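Local coordinates for diphthine synthase (Aeropyrum pernix, PDB 1WDE), which probably methylates a modified histidine of translation elongation factor 2, using S-adenosyl-L-methionine in three successive steps to form diphthine on the route to diphthamide, at residues S230-E233 with R234-T237; A206-A209 with R210-S213; G20-L24 with E25-A29; S47-Y50 with K51-E55. One frame throughout, in Å; residues are numbered along the deposited sequence.

Contact 1 (S230-E233 with R234-T237); sequences SSLE and RLST
R234 folds its aliphatic chain back over two serines, S230 and S231, which stand just ahead of the helix it belongs to. R234 CB starts 3.4 Å from S231 OG, and CG comes closer still to the same oxygen, at 3.2 Å. R234 CD then passes to the other hydroxyl, lying 3.2 Å from S230 OG. A bend at chi3 (58°) then turns the chain, so that R234 NH1 ends 3.6 Å from S230 OG, which sits at the edge of the guanidinium and near its plane. S231 OG is meanwhile occupied by a stronger partner: the backbone N of R234 donates to it over 3.0 Å at an N-H...O angle of 159°. With chi1 at 72°, S231 holds this oxygen between its own N and carbonyl carbon, where it can reach forward to the amide of the first turn. On another side, L232 CD2 meets L235 CD2 at 4.2 Å, and both leucines also pack on V188 of helix 184-202. In the same turn S236 N donates to L232 O, 2.8 Å away. A serine that accepts from the amide three residues on is the classic N-cap of an alpha helix, here set off by two residues from strand 225-229.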
loop_
_atom_site.group_PDB
_atom_site.type_symbol
_atom_site.label_atom_id
_atom_site.label_comp_id
_atom_site.label_asym_id
_atom_site.label_seq_id
_atom_site.Cartn_x
_atom_site.Cartn_y
_atom_site.Cartn_z
ATOM N N SER A 230 15.138 -11.798 8.676
ATOM C CA SER A 230 16.107 -11.299 9.651
ATOM C C SER A 230 16.792 -9.997 9.262
ATOM O O SER A 230 17.249 -9.270 10.132
ATOM C CB SER A 230 17.153 -12.396 9.970
ATOM O OG SER A 230 17.930 -12.726 8.830
ATOM N N SER A 231 16.861 -9.689 7.966
ATOM C CA SER A 231 17.482 -8.444 7.500
ATOM C C SER A 231 16.959 -8.115 6.098
ATOM O O SER A 231 16.621 -9.019 5.332
ATOM C CB SER A 231 19.014 -8.590 7.437
ATOM O OG SER A 231 19.395 -9.427 6.350
ATOM N N LEU A 232 16.905 -6.834 5.751
ATOM C CA LEU A 232 16.434 -6.440 4.427
ATOM C C LEU A 232 17.512 -6.854 3.415
ATOM O O LEU A 232 17.238 -7.056 2.237
ATOM C CB LEU A 232 16.196 -4.917 4.355
ATOM C CG LEU A 232 14.868 -4.395 4.931
ATOM C CD1 LEU A 232 14.832 -2.869 4.887
ATOM C CD2 LEU A 232 13.692 -4.986 4.126
ATOM N N GLU A 233 18.749 -6.969 3.886
ATOM C CA GLU A 233 19.858 -7.389 3.024
ATOM C C GLU A 233 19.509 -8.781 2.476
ATOM O O GLU A 233 19.617 -9.040 1.281
ATOM C CB GLU A 233 21.147 -7.448 3.851
ATOM C CG GLU A 233 22.402 -7.813 3.086
ATOM C CD GLU A 233 22.708 -6.837 1.984
ATOM O OE1 GLU A 233 22.633 -7.243 0.806
ATOM O OE2 GLU A 233 23.015 -5.663 2.287
ATOM N N ARG A 234 19.086 -9.670 3.364
ATOM C CA ARG A 234 18.710 -11.025 2.973
ATOM C C ARG A 234 17.542 -11.034 1.991
ATOM O O ARG A 234 17.536 -11.796 1.033
ATOM C CB ARG A 234 18.326 -11.859 4.202
ATOM C CG ARG A 234 19.502 -12.372 5.014
ATOM C CD ARG A 234 19.070 -13.522 5.906
ATOM N NE ARG A 234 18.509 -14.618 5.120
ATOM C CZ ARG A 234 17.945 -15.704 5.637
ATOM N NH1 ARG A 234 17.858 -15.852 6.952
ATOM N NH2 ARG A 234 17.466 -16.647 4.835
ATOM N N LEU A 235 16.546 -10.193 2.235
ATOM C CA LEU A 235 15.378 -10.136 1.366
ATOM C C LEU A 235 15.713 -9.582 0.004
ATOM O O LEU A 235 15.149 -10.020 -0.997
ATOM C CB LEU A 235 14.286 -9.265 2.001
ATOM C CG LEU A 235 12.968 -9.062 1.246
ATOM C CD1 LEU A 235 12.356 -10.414 0.870
ATOM C CD2 LEU A 235 12.005 -8.284 2.154
ATOM N N SER A 236 16.634 -8.622 -0.035
ATOM C CA SER A 236 17.017 -7.960 -1.282
ATOM C C SER A 236 17.529 -8.909 -2.363
ATOM O O SER A 236 17.439 -8.597 -3.545
ATOM C CB SER A 236 18.095 -6.904 -1.017
ATOM O OG SER A 236 19.295 -7.524 -0.578
ATOM N N THR A 237 18.070 -10.053 -1.963
ATOM C CA THR A 237 18.595 -11.009 -2.948
ATOM C C THR A 237 17.773 -12.297 -3.009
ATOM O O THR A 237 18.165 -13.260 -3.659
ATOM C CB THR A 237 20.071 -11.398 -2.637
ATOM O OG1 THR A 237 20.156 -11.955 -1.324
ATOM C CG2 THR A 237 20.979 -10.188 -2.721
#

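Contact 2 (A206-A209 with R210-S213); sequences ALLA and RLPS
L208 O receives the shortest polar bond between these neighbouring segments, from L211 N at 3.0 Å. The N-H points well at the oxygen (160°), yet the donor stands above the carbonyl plane, as happens when a chain is wound tightly through a turn of 3-10 type. One residue earlier the pattern repeats: R210 N donates to L207 O over 3.1 Å, more bent at 137° and again from above the plane.

The side chains follow the same three-residue spacing. L208 CD2 touches L211 CD1 at 3.7 Å, the two leucines crossing at a slant, and helix 153-165 continues this apolar patch through I159 against L208 and L163 against L211. L207 instead meets R210, where its CD2 methyl lies 3.3 Å from NH2 and approaches the guanidinium obliquely. A bend at chi3 (-84°) swings the arginine's end back over the start of the turn. There a water donates to A206 O at 3.0 Å and accepts a weak bond from R210 NH2 at 3.4 Å. The stronger partner of the guanidinium is D274, which forms a salt bridge with NH1; NH1 also gives a weak hydrogen bond to S276 OG.

The chemistry is thus divided: L208 and L211 face helix 153-165, while the guanidinium passes L207 to reach D274. Since D274 holds the head group and the turn holds its backbone, R210 probably helps tie this connection before strand 213-217 to the segment leading into helix 277-287.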
loop_
_atom_site.group_PDB
_atom_site.type_symbol
_atom_site.label_atom_id
_atom_site.label_comp_id
_atom_site.label_asym_id
_atom_site.label_seq_id
_atom_site.Cartn_x
_atom_site.Cartn_y
_atom_site.Cartn_z
ATOM N N ALA A 206 25.096 3.626 6.284
ATOM C CA ALA A 206 23.844 3.145 5.688
ATOM C C ALA A 206 23.369 2.060 6.644
ATOM O O ALA A 206 24.139 1.160 6.989
ATOM C CB ALA A 206 24.097 2.569 4.314
ATOM N N LEU A 207 22.107 2.131 7.073
ATOM C CA LEU A 207 21.606 1.166 8.050
ATOM C C LEU A 207 20.415 0.296 7.695
ATOM O O LEU A 207 20.195 -0.717 8.340
ATOM C CB LEU A 207 21.295 1.895 9.367
ATOM C CG LEU A 207 22.480 2.636 9.986
ATOM C CD1 LEU A 207 21.978 3.577 11.047
ATOM C CD2 LEU A 207 23.480 1.624 10.552
ATOM N N LEU A 208 19.638 0.684 6.696
ATOM C CA LEU A 208 18.451 -0.098 6.347
ATOM C C LEU A 208 18.661 -1.585 6.036
ATOM O O LEU A 208 17.837 -2.425 6.423
ATOM C CB LEU A 208 17.703 0.595 5.193
ATOM C CG LEU A 208 17.314 2.072 5.439
ATOM C CD1 LEU A 208 16.422 2.586 4.281
ATOM C CD2 LEU A 208 16.530 2.205 6.757
ATOM N N ALA A 209 19.763 -1.924 5.364
ATOM C CA ALA A 209 20.030 -3.320 5.002
ATOM C C ALA A 209 20.073 -4.220 6.225
ATOM O O ALA A 209 19.679 -5.393 6.178
ATOM C CB ALA A 209 21.352 -3.410 4.236
ATOM N N ARG A 210 20.530 -3.655 7.333
ATOM C CA ARG A 210 20.653 -4.371 8.601
ATOM C C ARG A 210 19.371 -4.517 9.440
ATOM O O ARG A 210 19.363 -5.200 10.470
ATOM C CB ARG A 210 21.717 -3.699 9.453
ATOM C CG ARG A 210 23.145 -3.888 8.947
ATOM C CD ARG A 210 24.083 -3.839 10.144
ATOM N NE ARG A 210 24.425 -2.483 10.517
ATOM C CZ ARG A 210 24.767 -2.088 11.739
ATOM N NH1 ARG A 210 24.801 -2.939 12.759
ATOM N NH2 ARG A 210 25.125 -0.837 11.926
ATOM N N LEU A 211 18.296 -3.863 9.022
ATOM C CA LEU A 211 17.034 -3.973 9.755
ATOM C C LEU A 211 16.233 -5.202 9.364
ATOM O O LEU A 211 16.226 -5.585 8.199
ATOM C CB LEU A 211 16.151 -2.765 9.454
ATOM C CG LEU A 211 16.653 -1.407 9.923
ATOM C CD1 LEU A 211 15.784 -0.309 9.315
ATOM C CD2 LEU A 211 16.614 -1.396 11.452
ATOM N N PRO A 212 15.536 -5.820 10.332
ATOM C CA PRO A 212 14.711 -6.994 10.056
ATOM C C PRO A 212 13.474 -6.420 9.360
ATOM O O PRO A 212 13.264 -5.195 9.347
ATOM C CB PRO A 212 14.388 -7.534 11.453
ATOM C CG PRO A 212 14.288 -6.275 12.270
ATOM C CD PRO A 212 15.515 -5.494 11.774
ATOM N N SER A 213 12.664 -7.282 8.772
ATOM C CA SER A 213 11.465 -6.816 8.089
ATOM C C SER A 213 10.506 -7.972 7.953
ATOM O O SER A 213 10.891 -9.128 8.135
ATOM C CB SER A 213 11.817 -6.240 6.710
ATOM O OG SER A 213 12.355 -7.244 5.852
HETATM O O HOH W 1 26.190 0.133 8.886
#

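Contact 3 (G20-L24 with E25-A29); sequences GMQTL and EALDA
T23 and A26 meet through a hydroxyl whose position is set by a single torsion. A chi1 of 57° places T23 OG1 between the backbone N and the carbonyl carbon, facing the first helical turn, where A26 N gives it a weak hydrogen bond at 3.3 Å. The methyl of A26 lies alongside the same oxygen, its CB 3.4 Å from T23 OG1. E25 adopts a similar first torsion (50°) and then runs extended, its CG passing 3.7 Å from T23 OG1. This carries the carboxylate to a water that accepts from T23 OG1 at 2.6 Å and donates to E25 OE2 at 2.8 Å. By accepting from A26 N, T23 acts as the N-cap of helix 24-32, which lies between the first two strands of the parallel sheet in chain order; A26 of this helix packs on V13 and I117 of that sheet. T23 O takes a nearly straight bond from L27 N (168°). L27 sends its branch back past this carbonyl, with CG 3.4 Å from T23 O, until CD2 reaches Q22 CB at 4.0 Å; W15 touches both Q22 and L27. D28 directs its CG anti to the backbone N, toward the salt bridge of OD2 with R32, while its N bonds to L24 O.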
loop_
_atom_site.group_PDB
_atom_site.type_symbol
_atom_site.label_atom_id
_atom_site.label_comp_id
_atom_site.label_asym_id
_atom_site.label_seq_id
_atom_site.Cartn_x
_atom_site.Cartn_y
_atom_site.Cartn_z
ATOM N N GLY A 20 -15.360 -12.244 -2.360
ATOM C CA GLY A 20 -15.890 -12.593 -1.054
ATOM C C GLY A 20 -15.580 -11.547 0.001
ATOM O O GLY A 20 -16.063 -11.622 1.127
HETATM N N MSE A 21 -14.771 -10.559 -0.359
HETATM C CA MSE A 21 -14.430 -9.525 0.600
HETATM C C MSE A 21 -15.194 -8.223 0.394
HETATM O O MSE A 21 -14.778 -7.177 0.895
HETATM C CB MSE A 21 -12.919 -9.283 0.576
HETATM C CG MSE A 21 -12.126 -10.556 0.811
HETATM SE SE MSE A 21 -10.254 -10.183 1.139
HETATM C CE MSE A 21 -10.532 -9.443 2.921
ATOM N N GLN A 22 -16.326 -8.291 -0.321
ATOM C CA GLN A 22 -17.158 -7.100 -0.571
ATOM C C GLN A 22 -18.168 -6.890 0.561
ATOM O O GLN A 22 -18.714 -7.860 1.082
ATOM C CB GLN A 22 -17.911 -7.244 -1.902
ATOM C CG GLN A 22 -16.999 -7.304 -3.101
ATOM C CD GLN A 22 -16.156 -8.565 -3.120
ATOM O OE1 GLN A 22 -14.928 -8.516 -3.280
ATOM N NE2 GLN A 22 -16.810 -9.703 -2.960
ATOM N N THR A 23 -18.418 -5.637 0.967
ATOM C CA THR A 23 -19.393 -5.426 2.038
ATOM C C THR A 23 -20.775 -5.363 1.388
ATOM O O THR A 23 -20.891 -5.143 0.189
ATOM C CB THR A 23 -19.153 -4.107 2.834
ATOM O OG1 THR A 23 -19.174 -2.995 1.935
ATOM C CG2 THR A 23 -17.787 -4.151 3.586
ATOM N N LEU A 24 -21.812 -5.572 2.184
ATOM C CA LEU A 24 -23.187 -5.519 1.676
ATOM C C LEU A 24 -23.502 -4.144 1.070
ATOM O O LEU A 24 -24.068 -4.042 -0.033
ATOM C CB LEU A 24 -24.163 -5.822 2.816
ATOM C CG LEU A 24 -23.953 -7.189 3.476
ATOM C CD1 LEU A 24 -24.884 -7.333 4.663
ATOM C CD2 LEU A 24 -24.200 -8.295 2.458
ATOM N N GLU A 25 -23.116 -3.073 1.763
ATOM C CA GLU A 25 -23.421 -1.753 1.216
ATOM C C GLU A 25 -22.681 -1.464 -0.073
ATOM O O GLU A 25 -23.189 -0.728 -0.934
ATOM C CB GLU A 25 -23.170 -0.643 2.247
ATOM C CG GLU A 25 -21.811 -0.671 2.941
ATOM C CD GLU A 25 -21.552 0.604 3.736
ATOM O OE1 GLU A 25 -22.419 1.006 4.548
ATOM O OE2 GLU A 25 -20.473 1.197 3.549
ATOM N N ALA A 26 -21.482 -2.029 -0.238
ATOM C CA ALA A 26 -20.755 -1.799 -1.481
ATOM C C ALA A 26 -21.489 -2.527 -2.627
ATOM O O ALA A 26 -21.656 -1.986 -3.722
ATOM C CB ALA A 26 -19.315 -2.327 -1.373
ATOM N N LEU A 27 -21.876 -3.773 -2.370
ATOM C CA LEU A 27 -22.591 -4.576 -3.363
ATOM C C LEU A 27 -23.858 -3.786 -3.732
ATOM O O LEU A 27 -24.127 -3.529 -4.909
ATOM C CB LEU A 27 -22.959 -5.950 -2.769
ATOM C CG LEU A 27 -21.852 -6.994 -2.532
ATOM C CD1 LEU A 27 -22.360 -8.114 -1.662
ATOM C CD2 LEU A 27 -21.361 -7.552 -3.846
ATOM N N ASP A 28 -24.605 -3.375 -2.709
ATOM C CA ASP A 28 -25.833 -2.597 -2.894
ATOM C C ASP A 28 -25.585 -1.324 -3.725
ATOM O O ASP A 28 -26.233 -1.098 -4.754
ATOM C CB ASP A 28 -26.400 -2.217 -1.528
ATOM C CG ASP A 28 -27.779 -1.592 -1.619
ATOM O OD1 ASP A 28 -28.239 -1.023 -0.603
ATOM O OD2 ASP A 28 -28.407 -1.676 -2.697
ATOM N N ALA A 29 -24.639 -0.500 -3.285
ATOM C CA ALA A 29 -24.310 0.745 -3.978
ATOM C C ALA A 29 -24.068 0.583 -5.470
ATOM O O ALA A 29 -24.595 1.349 -6.276
ATOM C CB ALA A 29 -23.074 1.393 -3.338
HETATM O O HOH W 2 -18.507 -0.742 2.936
#

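Contact 4 (S47-Y50 with K51-E55); sequences SWLY and KSVVE
Helix 47-57 is the connecting helix of a beta-alpha-beta unit between strands 35-39 and 62-64, and within it W48, L49 and Y50 each meet the residue four places on. The backbone sets the spacing: S52 N, V53 N and V54 N donate to W48 O, L49 O and Y50 O, all nearly along the C=O axis, the middle bond measuring 2.9 Å.

Each side-chain pair has its own character. W48 holds CG between its backbone N and carbonyl carbon (chi1 65°), which swings the indole forward along the helix, and its CE3 and CZ3 come within 3.7 Å of S52 CB in an oblique approach. The hydroxyl of S52 is bonded to W15 NE1, so a second tryptophan reaches this part of the helix surface. L49 and V53 lie side by side and point the same way, L49 CD1 being 3.8 Å from V53 CG2, and both pack on V38. Y50 presents a ring face to V54: CG2 stands 4.2 Å from the ring centroid and 16° off its normal, a CH-pi contact offset toward the rim. V62 lies against both residues of this pair.

On the outer side a water bridges the backbone, donating to S47 O and accepting from K51 N at 3.1 Å. Farther along, K51 NZ forms a long, weak salt bridge with E55 OE2 (3.4 Å). Aliphatic groups toward the strands and charged ends away from them are the mark of an amphipathic helix covering a parallel sheet, as in this crossover.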
loop_
_atom_site.group_PDB
_atom_site.type_symbol
_atom_site.label_atom_id
_atom_site.label_comp_id
_atom_site.label_asym_id
_atom_site.label_seq_id
_atom_site.Cartn_x
_atom_site.Cartn_y
_atom_site.Cartn_z
ATOM N N SER A 47 -7.087 -8.744 -11.610
ATOM C CA SER A 47 -7.797 -9.214 -12.804
ATOM C C SER A 47 -9.222 -9.644 -12.485
ATOM O O SER A 47 -10.138 -9.459 -13.285
ATOM C CB SER A 47 -7.051 -10.393 -13.441
ATOM O OG SER A 47 -5.781 -9.993 -13.931
ATOM N N TRP A 48 -9.395 -10.214 -11.304
ATOM C CA TRP A 48 -10.685 -10.702 -10.845
ATOM C C TRP A 48 -11.706 -9.584 -10.648
ATOM O O TRP A 48 -12.908 -9.835 -10.676
ATOM C CB TRP A 48 -10.509 -11.426 -9.503
ATOM C CG TRP A 48 -10.064 -10.478 -8.410
ATOM C CD1 TRP A 48 -8.797 -10.000 -8.199
ATOM C CD2 TRP A 48 -10.913 -9.782 -7.483
ATOM N NE1 TRP A 48 -8.810 -9.046 -7.211
ATOM C CE2 TRP A 48 -10.095 -8.892 -6.755
ATOM C CE3 TRP A 48 -12.288 -9.820 -7.204
ATOM C CZ2 TRP A 48 -10.607 -8.037 -5.761
ATOM C CZ3 TRP A 48 -12.796 -8.971 -6.220
ATOM C CH2 TRP A 48 -11.953 -8.090 -5.513
ATOM N N LEU A 49 -11.226 -8.359 -10.444
ATOM C CA LEU A 49 -12.099 -7.217 -10.166
ATOM C C LEU A 49 -13.250 -7.010 -11.147
ATOM O O LEU A 49 -14.412 -7.079 -10.755
ATOM C CB LEU A 49 -11.266 -5.934 -10.062
ATOM C CG LEU A 49 -12.022 -4.645 -9.723
ATOM C CD1 LEU A 49 -12.731 -4.785 -8.391
ATOM C CD2 LEU A 49 -11.054 -3.483 -9.708
ATOM N N TYR A 50 -12.918 -6.736 -12.406
ATOM C CA TYR A 50 -13.911 -6.529 -13.462
ATOM C C TYR A 50 -15.023 -7.578 -13.376
ATOM O O TYR A 50 -16.198 -7.241 -13.223
ATOM C CB TYR A 50 -13.228 -6.613 -14.829
ATOM C CG TYR A 50 -14.058 -6.130 -16.005
ATOM C CD1 TYR A 50 -14.288 -4.762 -16.213
ATOM C CD2 TYR A 50 -14.587 -7.035 -16.929
ATOM C CE1 TYR A 50 -15.024 -4.311 -17.316
ATOM C CE2 TYR A 50 -15.327 -6.594 -18.038
ATOM C CZ TYR A 50 -15.538 -5.232 -18.224
ATOM O OH TYR A 50 -16.245 -4.790 -19.323
ATOM N N LYS A 51 -14.649 -8.849 -13.480
ATOM C CA LYS A 51 -15.609 -9.953 -13.407
ATOM C C LYS A 51 -16.496 -9.902 -12.168
ATOM O O LYS A 51 -17.704 -10.103 -12.264
ATOM C CB LYS A 51 -14.878 -11.300 -13.429
ATOM C CG LYS A 51 -15.729 -12.479 -12.933
ATOM C CD LYS A 51 -14.875 -13.724 -12.684
ATOM C CE LYS A 51 -15.593 -14.736 -11.791
ATOM N NZ LYS A 51 -16.923 -15.131 -12.332
ATOM N N SER A 52 -15.895 -9.650 -11.006
ATOM C CA SER A 52 -16.635 -9.584 -9.741
ATOM C C SER A 52 -17.648 -8.447 -9.707
ATOM O O SER A 52 -18.749 -8.602 -9.183
ATOM C CB SER A 52 -15.668 -9.423 -8.564
ATOM O OG SER A 52 -16.378 -9.258 -7.344
ATOM N N VAL A 53 -17.260 -7.300 -10.250
ATOM C CA VAL A 53 -18.141 -6.139 -10.303
ATOM C C VAL A 53 -19.307 -6.485 -11.246
ATOM O O VAL A 53 -20.466 -6.497 -10.827
ATOM C CB VAL A 53 -17.372 -4.895 -10.841
ATOM C CG1 VAL A 53 -18.321 -3.722 -11.004
ATOM C CG2 VAL A 53 -16.242 -4.502 -9.860
ATOM N N VAL A 54 -18.978 -6.780 -12.505
ATOM C CA VAL A 54 -19.961 -7.149 -13.532
ATOM C C VAL A 54 -20.979 -8.115 -12.959
ATOM O O VAL A 54 -22.176 -8.029 -13.232
ATOM C CB VAL A 54 -19.269 -7.827 -14.737
ATOM C CG1 VAL A 54 -20.286 -8.631 -15.557
ATOM C CG2 VAL A 54 -18.613 -6.778 -15.601
ATOM N N GLU A 55 -20.482 -9.038 -12.153
ATOM C CA GLU A 55 -21.310 -10.037 -11.508
ATOM C C GLU A 55 -22.320 -9.351 -10.586
ATOM O O GLU A 55 -23.487 -9.744 -10.514
ATOM C CB GLU A 55 -20.388 -10.979 -10.732
ATOM C CG GLU A 55 -21.028 -12.205 -10.126
ATOM C CD GLU A 55 -19.980 -13.211 -9.671
ATOM O OE1 GLU A 55 -20.277 -14.016 -8.757
ATOM O OE2 GLU A 55 -18.860 -13.197 -10.237
HETATM O O HOH W 3 -12.172 -10.126 -14.726
#

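In the fold
The four contacts fall into two groups on the two sheets of the chain. Contacts 1 and 2 touch: E233 N probably bonds to A209 O, L232 CD2 packs on S213 OG, and both contacts lie beside strands 213-217 and 225-229 of the mixed sheet. Contacts 3 and 4 lie on helices that pack on the parallel sheet, about 36 to 40 Å from that pair, between centres, and meet where the Q22 side chain packs on the W48 ring. Contact 2 is the buried one, contact 3 lies at the surface, and contacts 1 and 4 are mixed. Hydroxyl caps open the helices of contacts 1 and 3, whereas contact 4 relies on i-to-i+4 packing and contact 2 on a tight turn.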